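Local coordinates for protein hydrolase, isochorismatase family (Pseudomonas putida, PDB 4L07) that hydrolyses the amide group of maleamate, probably releasing maleate and ammonia, as a member of the isochorismatase hydrolase family, at residues 46-51 with 100-105; 75-80 with 88-93; 36-41 with 95-100; 65-70 with 105-110. All coordinates share one frame; numbering follows the deposited sequence.

Contact 1: residues 46-51 with 100-105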
loop_
_atom_site.group_PDB
_atom_site.type_symbol
_atom_site.label_atom_id
_atom_site.label_comp_id
_atom_site.label_asym_id
_atom_site.label_seq_id
_atom_site.Cartn_x
_atom_site.Cartn_y
_atom_site.Cartn_z
ATOM N N LEU A 46 15.670 16.341 25.151
ATOM C CA LEU A 46 16.591 15.235 25.444
ATOM C C LEU A 46 16.561 14.170 24.356
ATOM O O LEU A 46 17.600 13.630 23.961
ATOM C CB LEU A 46 16.267 14.596 26.801
ATOM C CG LEU A 46 16.444 15.448 28.062
ATOM C CD1 LEU A 46 15.961 14.681 29.287
ATOM C CD2 LEU A 46 17.895 15.874 28.232
ATOM N N GLN A 47 15.355 13.878 23.882
ATOM C CA GLN A 47 15.132 12.862 22.858
ATOM C C GLN A 47 15.828 13.220 21.547
ATOM O O GLN A 47 16.411 12.351 20.890
ATOM C CB GLN A 47 13.626 12.668 22.651
ATOM C CG GLN A 47 12.939 11.955 23.817
ATOM C CD GLN A 47 12.407 12.882 24.909
ATOM O OE1 GLN A 47 11.696 12.433 25.812
ATOM N NE2 GLN A 47 12.723 14.169 24.827
ATOM N N MET A 48 15.767 14.500 21.179
ATOM C CA MET A 48 16.399 14.986 19.950
ATOM C C MET A 48 17.924 14.933 20.019
ATOM O O MET A 48 18.577 14.645 19.028
ATOM C CB MET A 48 15.927 16.401 19.596
ATOM C CG MET A 48 14.529 16.447 19.000
ATOM S SD MET A 48 14.033 18.056 18.370
ATOM C CE MET A 48 13.959 19.029 19.877
ATOM N N SER A 49 18.493 15.214 21.188
ATOM C CA SER A 49 19.946 15.142 21.329
ATOM C C SER A 49 20.454 13.699 21.276
ATOM O O SER A 49 21.513 13.438 20.708
ATOM C CB SER A 49 20.425 15.867 22.591
ATOM O OG SER A 49 19.900 15.259 23.747
ATOM N N ARG A 50 19.693 12.761 21.845
ATOM C CA ARG A 50 20.032 11.342 21.737
ATOM C C ARG A 50 19.903 10.881 20.282
ATOM O O ARG A 50 20.764 10.162 19.769
ATOM C CB ARG A 50 19.146 10.471 22.649
ATOM C CG ARG A 50 19.236 10.747 24.148
ATOM C CD ARG A 50 20.573 10.330 24.754
ATOM N NE ARG A 50 21.607 11.340 24.530
ATOM C CZ ARG A 50 21.670 12.516 25.156
ATOM N NH1 ARG A 50 20.751 12.859 26.053
ATOM N NH2 ARG A 50 22.653 13.360 24.873
ATOM N N THR A 51 18.828 11.313 19.625
ATOM C CA THR A 51 18.588 10.970 18.221
ATOM C C THR A 51 19.711 11.532 17.341
ATOM O O THR A 51 20.206 10.841 16.451
ATOM C CB THR A 51 17.201 11.459 17.750
ATOM O OG1 THR A 51 16.184 10.866 18.576
ATOM C CG2 THR A 51 16.949 11.086 16.285
ATOM N N GLU A 100 8.817 22.105 9.265
ATOM C CA GLU A 100 10.272 22.037 9.159
ATOM C C GLU A 100 10.859 21.149 10.242
ATOM O O GLU A 100 10.407 21.189 11.393
ATOM C CB GLU A 100 10.876 23.445 9.256
ATOM C CG GLU A 100 10.583 24.330 8.056
ATOM C CD GLU A 100 11.355 23.908 6.816
ATOM O OE1 GLU A 100 10.731 23.805 5.739
ATOM O OE2 GLU A 100 12.581 23.666 6.915
ATOM N N ILE A 101 11.869 20.367 9.873
ATOM C CA ILE A 101 12.547 19.471 10.802
ATOM C C ILE A 101 13.325 20.322 11.799
ATOM O O ILE A 101 14.026 21.254 11.407
ATOM C CB ILE A 101 13.480 18.475 10.068
ATOM C CG1 ILE A 101 12.694 17.637 9.035
ATOM C CG2 ILE A 101 14.215 17.567 11.050
ATOM C CD1 ILE A 101 11.508 16.869 9.600
ATOM N N ASP A 102 13.171 20.014 13.082
ATOM C CA ASP A 102 13.856 20.755 14.139
ATOM C C ASP A 102 15.378 20.618 13.989
ATOM O O ASP A 102 15.903 19.509 13.885
ATOM C CB ASP A 102 13.381 20.260 15.510
ATOM C CG ASP A 102 13.793 21.181 16.649
ATOM O OD1 ASP A 102 14.920 21.711 16.608
ATOM O OD2 ASP A 102 12.988 21.365 17.588
ATOM N N MET A 103 16.079 21.753 13.979
ATOM C CA MET A 103 17.537 21.754 13.807
ATOM C C MET A 103 18.297 21.005 14.907
ATOM O O MET A 103 19.424 20.564 14.686
ATOM C CB MET A 103 18.079 23.184 13.644
ATOM C CG MET A 103 17.944 23.755 12.236
ATOM S SD MET A 103 18.630 22.725 10.908
ATOM C CE MET A 103 20.393 22.776 11.242
ATOM N N ALA A 104 17.669 20.849 16.076
ATOM C CA ALA A 104 18.250 20.105 17.198
ATOM C C ALA A 104 18.501 18.627 16.884
ATOM O O ALA A 104 19.258 17.959 17.586
ATOM C CB ALA A 104 17.375 20.249 18.444
ATOM N N THR A 105 17.864 18.122 15.828
ATOM C CA THR A 105 18.087 16.753 15.371
ATOM C C THR A 105 19.432 16.623 14.658
ATOM O O THR A 105 19.928 15.515 14.460
ATOM C CB THR A 105 17.010 16.308 14.370
ATOM O OG1 THR A 105 17.087 17.133 13.200
ATOM C CG2 THR A 105 15.628 16.414 14.988
#

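Contact 2: residues 75-80 with 88-93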
loop_
_atom_site.group_PDB
_atom_site.type_symbol
_atom_site.label_atom_id
_atom_site.label_comp_id
_atom_site.label_asym_id
_atom_site.label_seq_id
_atom_site.Cartn_x
_atom_site.Cartn_y
_atom_site.Cartn_z
ATOM N N GLY A 75 -6.069 22.249 0.379
ATOM C CA GLY A 75 -7.141 21.470 -0.250
ATOM C C GLY A 75 -7.266 20.040 0.263
ATOM O O GLY A 75 -8.307 19.410 0.092
ATOM N N GLU A 76 -6.205 19.525 0.879
ATOM C CA GLU A 76 -6.214 18.164 1.424
ATOM C C GLU A 76 -6.971 18.062 2.747
ATOM O O GLU A 76 -7.506 16.996 3.076
ATOM C CB GLU A 76 -4.791 17.643 1.617
ATOM C CG GLU A 76 -4.063 17.314 0.324
ATOM C CD GLU A 76 -2.632 16.855 0.551
ATOM O OE1 GLU A 76 -2.232 15.850 -0.070
ATOM O OE2 GLU A 76 -1.903 17.487 1.347
ATOM N N ILE A 77 -7.005 19.161 3.502
ATOM C CA ILE A 77 -7.592 19.165 4.856
ATOM C C ILE A 77 -9.019 18.571 4.916
ATOM O O ILE A 77 -9.268 17.648 5.700
ATOM C CB ILE A 77 -7.527 20.573 5.523
ATOM C CG1 ILE A 77 -6.104 21.165 5.476
ATOM C CG2 ILE A 77 -8.074 20.539 6.946
ATOM C CD1 ILE A 77 -5.081 20.500 6.375
ATOM N N PRO A 78 -9.952 19.058 4.065
ATOM C CA PRO A 78 -11.303 18.487 4.123
ATOM C C PRO A 78 -11.427 17.063 3.567
ATOM O O PRO A 78 -12.452 16.413 3.778
ATOM C CB PRO A 78 -12.144 19.471 3.295
ATOM C CG PRO A 78 -11.168 20.142 2.393
ATOM C CD PRO A 78 -9.884 20.226 3.165
ATOM N N MET A 79 -10.390 16.586 2.883
ATOM C CA MET A 79 -10.422 15.271 2.242
ATOM C C MET A 79 -10.034 14.118 3.168
ATOM O O MET A 79 -10.358 12.966 2.881
ATOM C CB MET A 79 -9.495 15.249 1.025
ATOM C CG MET A 79 -9.757 16.347 0.012
ATOM S SD MET A 79 -8.838 16.003 -1.501
ATOM C CE MET A 79 -9.351 17.379 -2.520
ATOM N N LEU A 80 -9.320 14.416 4.248
ATOM C CA LEU A 80 -8.742 13.361 5.087
ATOM C C LEU A 80 -9.419 13.282 6.460
ATOM O O LEU A 80 -9.281 14.199 7.278
ATOM C CB LEU A 80 -7.232 13.558 5.243
ATOM C CG LEU A 80 -6.358 13.505 3.989
ATOM C CD1 LEU A 80 -4.995 14.126 4.256
ATOM C CD2 LEU A 80 -6.226 12.074 3.468
ATOM N N GLY A 88 -5.910 19.436 15.322
ATOM C CA GLY A 88 -4.672 20.198 15.525
ATOM C C GLY A 88 -3.670 19.995 14.404
ATOM O O GLY A 88 -2.857 20.873 14.105
ATOM N N MET A 89 -3.746 18.831 13.765
ATOM C CA MET A 89 -2.841 18.495 12.676
ATOM C C MET A 89 -3.031 19.372 11.436
ATOM O O MET A 89 -2.128 19.477 10.606
ATOM C CB MET A 89 -2.976 17.012 12.311
ATOM C CG MET A 89 -2.728 16.079 13.486
ATOM S SD MET A 89 -1.040 16.148 14.105
ATOM C CE MET A 89 -1.179 15.045 15.511
ATOM N N ALA A 90 -4.195 20.001 11.314
ATOM C CA ALA A 90 -4.479 20.860 10.160
ATOM C C ALA A 90 -3.567 22.094 10.100
ATOM O O ALA A 90 -3.455 22.734 9.053
ATOM C CB ALA A 90 -5.948 21.266 10.146
ATOM N N ALA A 91 -2.914 22.413 11.220
ATOM C CA ALA A 91 -1.967 23.533 11.289
ATOM C C ALA A 91 -0.646 23.257 10.561
ATOM O O ALA A 91 0.129 24.181 10.281
ATOM C CB ALA A 91 -1.708 23.910 12.749
ATOM N N LEU A 92 -0.406 21.987 10.232
ATOM C CA LEU A 92 0.849 21.545 9.628
ATOM C C LEU A 92 0.831 21.722 8.106
ATOM O O LEU A 92 0.755 20.755 7.352
ATOM C CB LEU A 92 1.149 20.087 10.029
ATOM C CG LEU A 92 1.390 19.736 11.515
ATOM C CD1 LEU A 92 2.625 20.415 12.082
ATOM C CD2 LEU A 92 0.213 20.037 12.419
ATOM N N LEU A 93 0.919 22.978 7.670
ATOM C CA LEU A 93 0.772 23.328 6.252
ATOM C C LEU A 93 2.120 23.497 5.573
ATOM O O LEU A 93 3.062 23.998 6.193
ATOM C CB LEU A 93 -0.046 24.618 6.104
ATOM C CG LEU A 93 -1.513 24.635 6.549
ATOM C CD1 LEU A 93 -2.043 26.062 6.637
ATOM C CD2 LEU A 93 -2.395 23.786 5.641
#

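Contact 3: residues 36-41 with 95-100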
loop_
_atom_site.group_PDB
_atom_site.type_symbol
_atom_site.label_atom_id
_atom_site.label_comp_id
_atom_site.label_asym_id
_atom_site.label_seq_id
_atom_site.Cartn_x
_atom_site.Cartn_y
_atom_site.Cartn_z
ATOM N N LEU A 36 7.338 24.107 21.847
ATOM C CA LEU A 36 6.172 24.257 22.728
ATOM C C LEU A 36 5.270 25.476 22.475
ATOM O O LEU A 36 4.215 25.606 23.099
ATOM C CB LEU A 36 6.591 24.172 24.205
ATOM C CG LEU A 36 7.070 22.792 24.684
ATOM C CD1 LEU A 36 7.810 22.897 26.009
ATOM C CD2 LEU A 36 5.924 21.792 24.792
ATOM N N GLN A 37 5.671 26.356 21.558
ATOM C CA GLN A 37 4.818 27.475 21.163
ATOM C C GLN A 37 3.603 26.986 20.375
ATOM O O GLN A 37 2.583 27.671 20.301
ATOM C CB GLN A 37 5.598 28.522 20.360
ATOM C CG GLN A 37 6.017 28.084 18.965
ATOM C CD GLN A 37 6.521 29.238 18.128
ATOM O OE1 GLN A 37 5.766 30.148 17.790
ATOM N NE2 GLN A 37 7.797 29.198 17.776
ATOM N N TYR A 38 3.728 25.794 19.793
ATOM C CA TYR A 38 2.659 25.206 18.998
ATOM C C TYR A 38 1.849 24.208 19.824
ATOM O O TYR A 38 2.424 23.396 20.555
ATOM C CB TYR A 38 3.228 24.525 17.755
ATOM C CG TYR A 38 4.125 25.413 16.915
ATOM C CD1 TYR A 38 3.646 26.606 16.359
ATOM C CD2 TYR A 38 5.447 25.053 16.666
ATOM C CE1 TYR A 38 4.469 27.412 15.585
ATOM C CE2 TYR A 38 6.275 25.846 15.888
ATOM C CZ TYR A 38 5.781 27.024 15.351
ATOM O OH TYR A 38 6.612 27.808 14.581
ATOM N N PRO A 39 0.508 24.267 19.699
ATOM C CA PRO A 39 -0.419 23.421 20.465
ATOM C C PRO A 39 -0.144 21.919 20.356
ATOM O O PRO A 39 -0.451 21.176 21.286
ATOM C CB PRO A 39 -1.785 23.737 19.845
ATOM C CG PRO A 39 -1.638 25.072 19.211
ATOM C CD PRO A 39 -0.198 25.222 18.825
ATOM N N THR A 40 0.420 21.479 19.232
ATOM C CA THR A 40 0.651 20.052 18.988
ATOM C C THR A 40 1.981 19.535 19.539
ATOM O O THR A 40 2.283 18.347 19.437
ATOM C CB THR A 40 0.547 19.716 17.487
ATOM O OG1 THR A 40 1.314 20.665 16.731
ATOM C CG2 THR A 40 -0.914 19.747 17.031
ATOM N N ALA A 41 2.765 20.417 20.155
ATOM C CA ALA A 41 4.143 20.075 20.519
ATOM C C ALA A 41 4.318 19.440 21.900
ATOM O O ALA A 41 3.457 19.563 22.781
ATOM C CB ALA A 41 5.048 21.288 20.376
ATOM N N GLY A 95 5.107 25.059 3.651
ATOM C CA GLY A 95 5.594 26.436 3.713
ATOM C C GLY A 95 5.553 27.079 5.092
ATOM O O GLY A 95 6.002 28.219 5.257
ATOM N N SER A 96 5.012 26.368 6.082
ATOM C CA SER A 96 5.009 26.871 7.460
ATOM C C SER A 96 6.217 26.353 8.240
ATOM O O SER A 96 6.829 25.349 7.870
ATOM C CB SER A 96 3.701 26.517 8.185
ATOM O OG SER A 96 3.676 25.151 8.581
ATOM N N ARG A 97 6.553 27.037 9.332
ATOM C CA ARG A 97 7.632 26.590 10.207
ATOM C C ARG A 97 7.304 25.250 10.879
ATOM O O ARG A 97 8.208 24.478 11.190
ATOM C CB ARG A 97 7.943 27.656 11.267
ATOM C CG ARG A 97 9.222 27.398 12.055
ATOM C CD ARG A 97 9.555 28.556 12.985
ATOM N NE ARG A 97 10.708 28.250 13.830
ATOM C CZ ARG A 97 10.633 27.684 15.033
ATOM N NH1 ARG A 97 11.739 27.445 15.731
ATOM N NH2 ARG A 97 9.456 27.354 15.543
ATOM N N LEU A 98 6.013 24.978 11.072
ATOM C CA LEU A 98 5.553 23.788 11.804
ATOM C C LEU A 98 6.053 22.491 11.164
ATOM O O LEU A 98 6.315 21.510 11.862
ATOM C CB LEU A 98 4.015 23.745 11.880
ATOM C CG LEU A 98 3.042 24.768 12.510
ATOM C CD1 LEU A 98 2.482 24.321 13.859
ATOM C CD2 LEU A 98 3.553 26.207 12.534
ATOM N N VAL A 99 6.194 22.503 9.838
ATOM C CA VAL A 99 6.523 21.302 9.071
ATOM C C VAL A 99 8.033 21.088 8.906
ATOM O O VAL A 99 8.477 20.020 8.472
ATOM C CB VAL A 99 5.805 21.339 7.705
ATOM C CG1 VAL A 99 6.279 20.217 6.795
ATOM C CG2 VAL A 99 4.297 21.270 7.916
ATOM N N GLU A 100 8.817 22.105 9.265
ATOM C CA GLU A 100 10.272 22.037 9.159
ATOM C C GLU A 100 10.859 21.149 10.242
ATOM O O GLU A 100 10.407 21.189 11.393
ATOM C CB GLU A 100 10.876 23.445 9.256
ATOM C CG GLU A 100 10.583 24.330 8.056
ATOM C CD GLU A 100 11.355 23.908 6.816
ATOM O OE1 GLU A 100 10.731 23.805 5.739
ATOM O OE2 GLU A 100 12.581 23.666 6.915
#

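Contact 4: residues 65-70 with 105-110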
loop_
_atom_site.group_PDB
_atom_site.type_symbol
_atom_site.label_atom_id
_atom_site.label_comp_id
_atom_site.label_asym_id
_atom_site.label_seq_id
_atom_site.Cartn_x
_atom_site.Cartn_y
_atom_site.Cartn_z
ATOM N N VAL A 65 19.719 7.367 6.710
ATOM C CA VAL A 65 19.074 8.172 7.754
ATOM C C VAL A 65 17.947 8.940 7.080
ATOM O O VAL A 65 18.198 9.760 6.200
ATOM C CB VAL A 65 20.056 9.172 8.408
ATOM C CG1 VAL A 65 19.313 10.154 9.316
ATOM C CG2 VAL A 65 21.144 8.438 9.182
ATOM N N ILE A 66 16.708 8.659 7.479
ATOM C CA ILE A 66 15.527 9.245 6.834
ATOM C C ILE A 66 14.619 9.931 7.862
ATOM O O ILE A 66 14.229 9.319 8.863
ATOM C CB ILE A 66 14.727 8.177 6.047
ATOM C CG1 ILE A 66 15.611 7.528 4.975
ATOM C CG2 ILE A 66 13.491 8.794 5.396
ATOM C CD1 ILE A 66 15.063 6.227 4.425
ATOM N N PHE A 67 14.302 11.202 7.611
ATOM C CA PHE A 67 13.393 11.982 8.453
ATOM C C PHE A 67 12.001 12.026 7.843
ATOM O O PHE A 67 11.858 12.076 6.623
ATOM C CB PHE A 67 13.899 13.424 8.587
ATOM C CG PHE A 67 15.192 13.554 9.341
ATOM C CD1 PHE A 67 16.415 13.280 8.728
ATOM C CD2 PHE A 67 15.190 13.983 10.667
ATOM C CE1 PHE A 67 17.608 13.404 9.429
ATOM C CE2 PHE A 67 16.380 14.114 11.373
ATOM C CZ PHE A 67 17.588 13.821 10.755
ATOM N N THR A 68 10.975 12.022 8.694
ATOM C CA THR A 68 9.596 12.185 8.236
ATOM C C THR A 68 8.969 13.452 8.799
ATOM O O THR A 68 9.378 13.947 9.853
ATOM C CB THR A 68 8.714 10.963 8.589
ATOM O OG1 THR A 68 8.324 11.025 9.961
ATOM C CG2 THR A 68 9.460 9.661 8.342
ATOM N N THR A 69 7.980 13.975 8.085
ATOM C CA THR A 69 7.210 15.127 8.531
ATOM C C THR A 69 5.785 14.982 8.003
ATOM O O THR A 69 5.565 14.414 6.923
ATOM C CB THR A 69 7.852 16.471 8.081
ATOM O OG1 THR A 69 7.220 17.573 8.747
ATOM C CG2 THR A 69 7.743 16.667 6.568
ATOM N N ILE A 70 4.826 15.468 8.783
ATOM C CA ILE A 70 3.445 15.582 8.338
ATOM C C ILE A 70 3.252 16.995 7.784
ATOM O O ILE A 70 3.486 17.985 8.488
ATOM C CB ILE A 70 2.447 15.347 9.499
ATOM C CG1 ILE A 70 2.521 13.891 10.000
ATOM C CG2 ILE A 70 1.032 15.715 9.063
ATOM C CD1 ILE A 70 1.786 13.636 11.308
ATOM N N THR A 105 17.864 18.122 15.828
ATOM C CA THR A 105 18.087 16.753 15.371
ATOM C C THR A 105 19.432 16.623 14.658
ATOM O O THR A 105 19.928 15.515 14.460
ATOM C CB THR A 105 17.010 16.308 14.370
ATOM O OG1 THR A 105 17.087 17.133 13.200
ATOM C CG2 THR A 105 15.628 16.414 14.988
ATOM N N GLY A 106 19.991 17.762 14.251
ATOM C CA GLY A 106 21.234 17.796 13.494
ATOM C C GLY A 106 21.057 17.401 12.038
ATOM O O GLY A 106 22.024 17.036 11.376
ATOM N N ILE A 107 19.825 17.464 11.536
ATOM C CA ILE A 107 19.551 17.179 10.118
ATOM C C ILE A 107 20.489 17.976 9.203
ATOM O O ILE A 107 20.760 19.158 9.443
ATOM C CB ILE A 107 18.059 17.432 9.754
ATOM C CG1 ILE A 107 17.765 17.008 8.304
ATOM C CG2 ILE A 107 17.643 18.873 10.053
ATOM C CD1 ILE A 107 16.296 17.033 7.935
ATOM N N GLN A 108 20.991 17.311 8.168
ATOM C CA GLN A 108 21.920 17.918 7.213
ATOM C C GLN A 108 21.261 17.970 5.842
ATOM O O GLN A 108 20.317 17.217 5.598
ATOM C CB GLN A 108 23.203 17.092 7.139
ATOM C CG GLN A 108 23.935 16.969 8.466
ATOM C CD GLN A 108 25.224 16.179 8.361
ATOM O OE1 GLN A 108 25.621 15.744 7.278
ATOM N NE2 GLN A 108 25.883 15.984 9.492
ATOM N N PRO A 109 21.747 18.858 4.945
ATOM C CA PRO A 109 21.190 18.982 3.606
ATOM C C PRO A 109 21.046 17.655 2.850
ATOM O O PRO A 109 20.090 17.512 2.083
ATOM C CB PRO A 109 22.197 19.895 2.903
ATOM C CG PRO A 109 22.657 20.807 3.994
ATOM C CD PRO A 109 22.698 19.957 5.236
ATOM N N ASN A 110 21.980 16.719 3.053
ATOM C CA ASN A 110 21.950 15.408 2.376
ATOM C C ASN A 110 20.743 14.553 2.777
ATOM O O ASN A 110 20.288 13.712 1.996
ATOM C CB ASN A 110 23.205 14.582 2.701
ATOM C CG ASN A 110 24.386 14.869 1.780
ATOM O OD1 ASN A 110 25.406 14.184 1.853
ATOM N ND2 ASN A 110 24.264 15.867 0.924
#

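Contact 1: residues 46-51 with 100-105
Two torsions bring Met-48 and Asp-102 together: Asp-102 holds CG trans to its own backbone N (chi1 -167°), which sets the carboxylate against Met-48 of helix 45-60, while a bend at chi3 (-66°) folds the Met-48 methyl against it. The side chains cross at about a right angle. Met-48 CE lies 3.4 Å from Asp-102 OD2, and Met-48 SD is 3.6 Å from Asp-102 CG, so a thioether rests on a carboxylate without any hydrogen bond between them. Met-48 CE also reaches Ala-104 CB at 3.9 Å, and Met-48 SD meets Thr-105 CG2 at 4.1 Å. The carboxylate's rotation is fixed by other partners. Asp-102 OD1 accepts from Ala-104 N (2.9 Å, 168° at the hydrogen), which makes an Asx turn, and OD2 is bonded to Thr-34 OG1. Asp-102 O is gripped twice, by Thr-105 N and by Thr-105 OG1, the latter at 2.7 Å. With an alanine here, Ala-104 N and Thr-34 OG1 would probably lose their carboxylate partner, and the Met-48 methyl one of the groups it rests on. Met-48 also packs on Phe-29 and on Thr-34 of helix 31-34, and Thr-105 touches Phe-67, so helix 45-60 is joined through this turn to strand 65-70.

Contact 2: residues 75-80 with 88-93
Ile-77 and Ala-90 form the first shell, and both branches of the isoleucine take part. Ile-77 CG2 lies 3.9 Å from Ala-90 CB, and the longer branch carries Ile-77 CD1 to 3.8 Å from Ala-90 O, over the backbone of the same residue. With chi1 at -51°, CG2 stands trans to the backbone N and CG1 beside it, which lets both branches bear on one methyl. Ile-77 CD1 goes on to Leu-93 CD2 at 4.3 Å, a looser touch at the margin. No hydrogen bond crosses, and the 118 Å² buried in all marks a small apolar contact near the surface. The next shell is largely backbone, with Tyr-72 beside Ile-77. Ala-90 is carried by a 3-10 turn in which Ala-91 N bonds to Gly-88 O at 3.3 Å and Leu-92 N to Met-89 O at 3.1 Å; an inverse gamma turn centred on Leu-92 follows, and the end of the Leu-93 side chain comes nearer Ile-77. Across the contact Met-79 N bonds to Glu-76 O at 2.9 Å, and Glu-76 OE2 forms a salt bridge with Lys-117. Glu-76, Met-79 and Leu-80 also pack on a second subunit. The two segments flank helix 82-85, in the long excursion between strands 65-70 and 112-116.

Contact 3: residues 36-41 with 95-100
A type I turn runs from Tyr-38 to Ala-41, closed by Ala-41 N to Tyr-38 O at 3.0 Å, and the Tyr-38 and Leu-98 CA atoms, the nearest pair, are 7.9 Å apart. The tyrosine ring is met on both faces. Leu-98 CD2 lies over one, 3.9 Å from the centroid of the Tyr-38 ring and 29° off the normal, a CH-pi contact, with Leu-98 CD1 nearer the CG end. On the opposite face Gln-37 CG sits 3.6 Å above the plane of the Tyr-38 ring. Both segments are loops of the isochorismatase-type alpha/beta fold, one following helix 31-34 and the other leading toward strand 112-116. At the hydroxyl end Arg-97 arrives extended from CG to NE, its side chain crossing the tyrosine at about a right angle. Arg-97 NH2 donates to Tyr-38 OH at 3.0 Å with 161° at the hydrogen, and the hydroxyl lies in the guanidinium plane. Gln-37 NE2 comes within 3.3 Å of Arg-97 NH2; these two donors do not bond to each other but share Asp-35 OD2, by hydrogen bond and salt bridge respectively. Arg-97 also makes a cation-pi contact with Tyr-31, while Pro-39 and Thr-40 touch Ala-9 and Ala-10 of a third subunit.

Contact 4: residues 65-70 with 105-110
Phe-67 meets Ile-107 and Thr-105 with successive atoms of its ring. From CB, which points toward the loop 105-110, the first torsion (chi1 -67°) places CG beside the backbone N, and the second turns one ring face to Ile-107. Phe-67 CG is 3.9 Å from Ile-107 CD1, and Phe-67 CD1 is 3.8 Å from the same methyl. Farther out, Phe-67 CE1 meets Ile-107 CG1 at 3.8 Å. At the tip, Phe-67 CZ meets Ile-107 CB at 3.8 Å, so the isoleucine runs along the ring from its far end back toward its root. That course follows from Ile-107 carrying CG1 trans to its backbone N (chi1 -175°). Its terminal methyl makes a CH-pi contact, with Ile-107 CD1 4.0 Å from the centroid of the Phe-67 ring and 16° off the normal. On the other branch, Phe-67 CD2 touches Ile-101, and Phe-67 CE2 comes within 3.6 Å of Thr-105 OG1. That hydroxyl accepts from Ile-107 N at 3.2 Å, an ST turn that fixes Thr-105 and Ile-107 relative to each other beside the ring; its stronger hydrogen bond is to Asp-102 O. A serine in place of Phe-67 would probably leave the Ile-107 side chain facing a gap and free to turn. Backbone bonds from Phe-67 to Val-112 and Val-114 make 112-116 the neighbour of strand 65-70. The loop thus packs on Phe-67 just before it enters, as an outermost strand within this chain, the six-stranded parallel sheet, ordered 3-2-1-4-5-6, of the isochorismatase-type alpha/beta domain.

How the contacts relate
From the N terminus, segment 36-41 opens the loop closed by contact 3 at 95-100, helix segment 46-51 opens that of contact 1 at 100-105, and strand 65-70 that of contact 4 at 105-110. These three cross one another, and Glu-100 and Thr-105 each belong to two successive closing segments. Contact 2, between 75-80 and 88-93, closes a short loop that lies within all three. The run 95-110 thus passes in order the turn at 36-41, helix 45-60 and strand 65-70. Ile-101 packs on Thr-69 between contacts 1 and 4, Val-99 O probably bonds to Thr-69 OG1 between contacts 3 and 4, and Leu-92 against Leu-98 joins contacts 2 and 3.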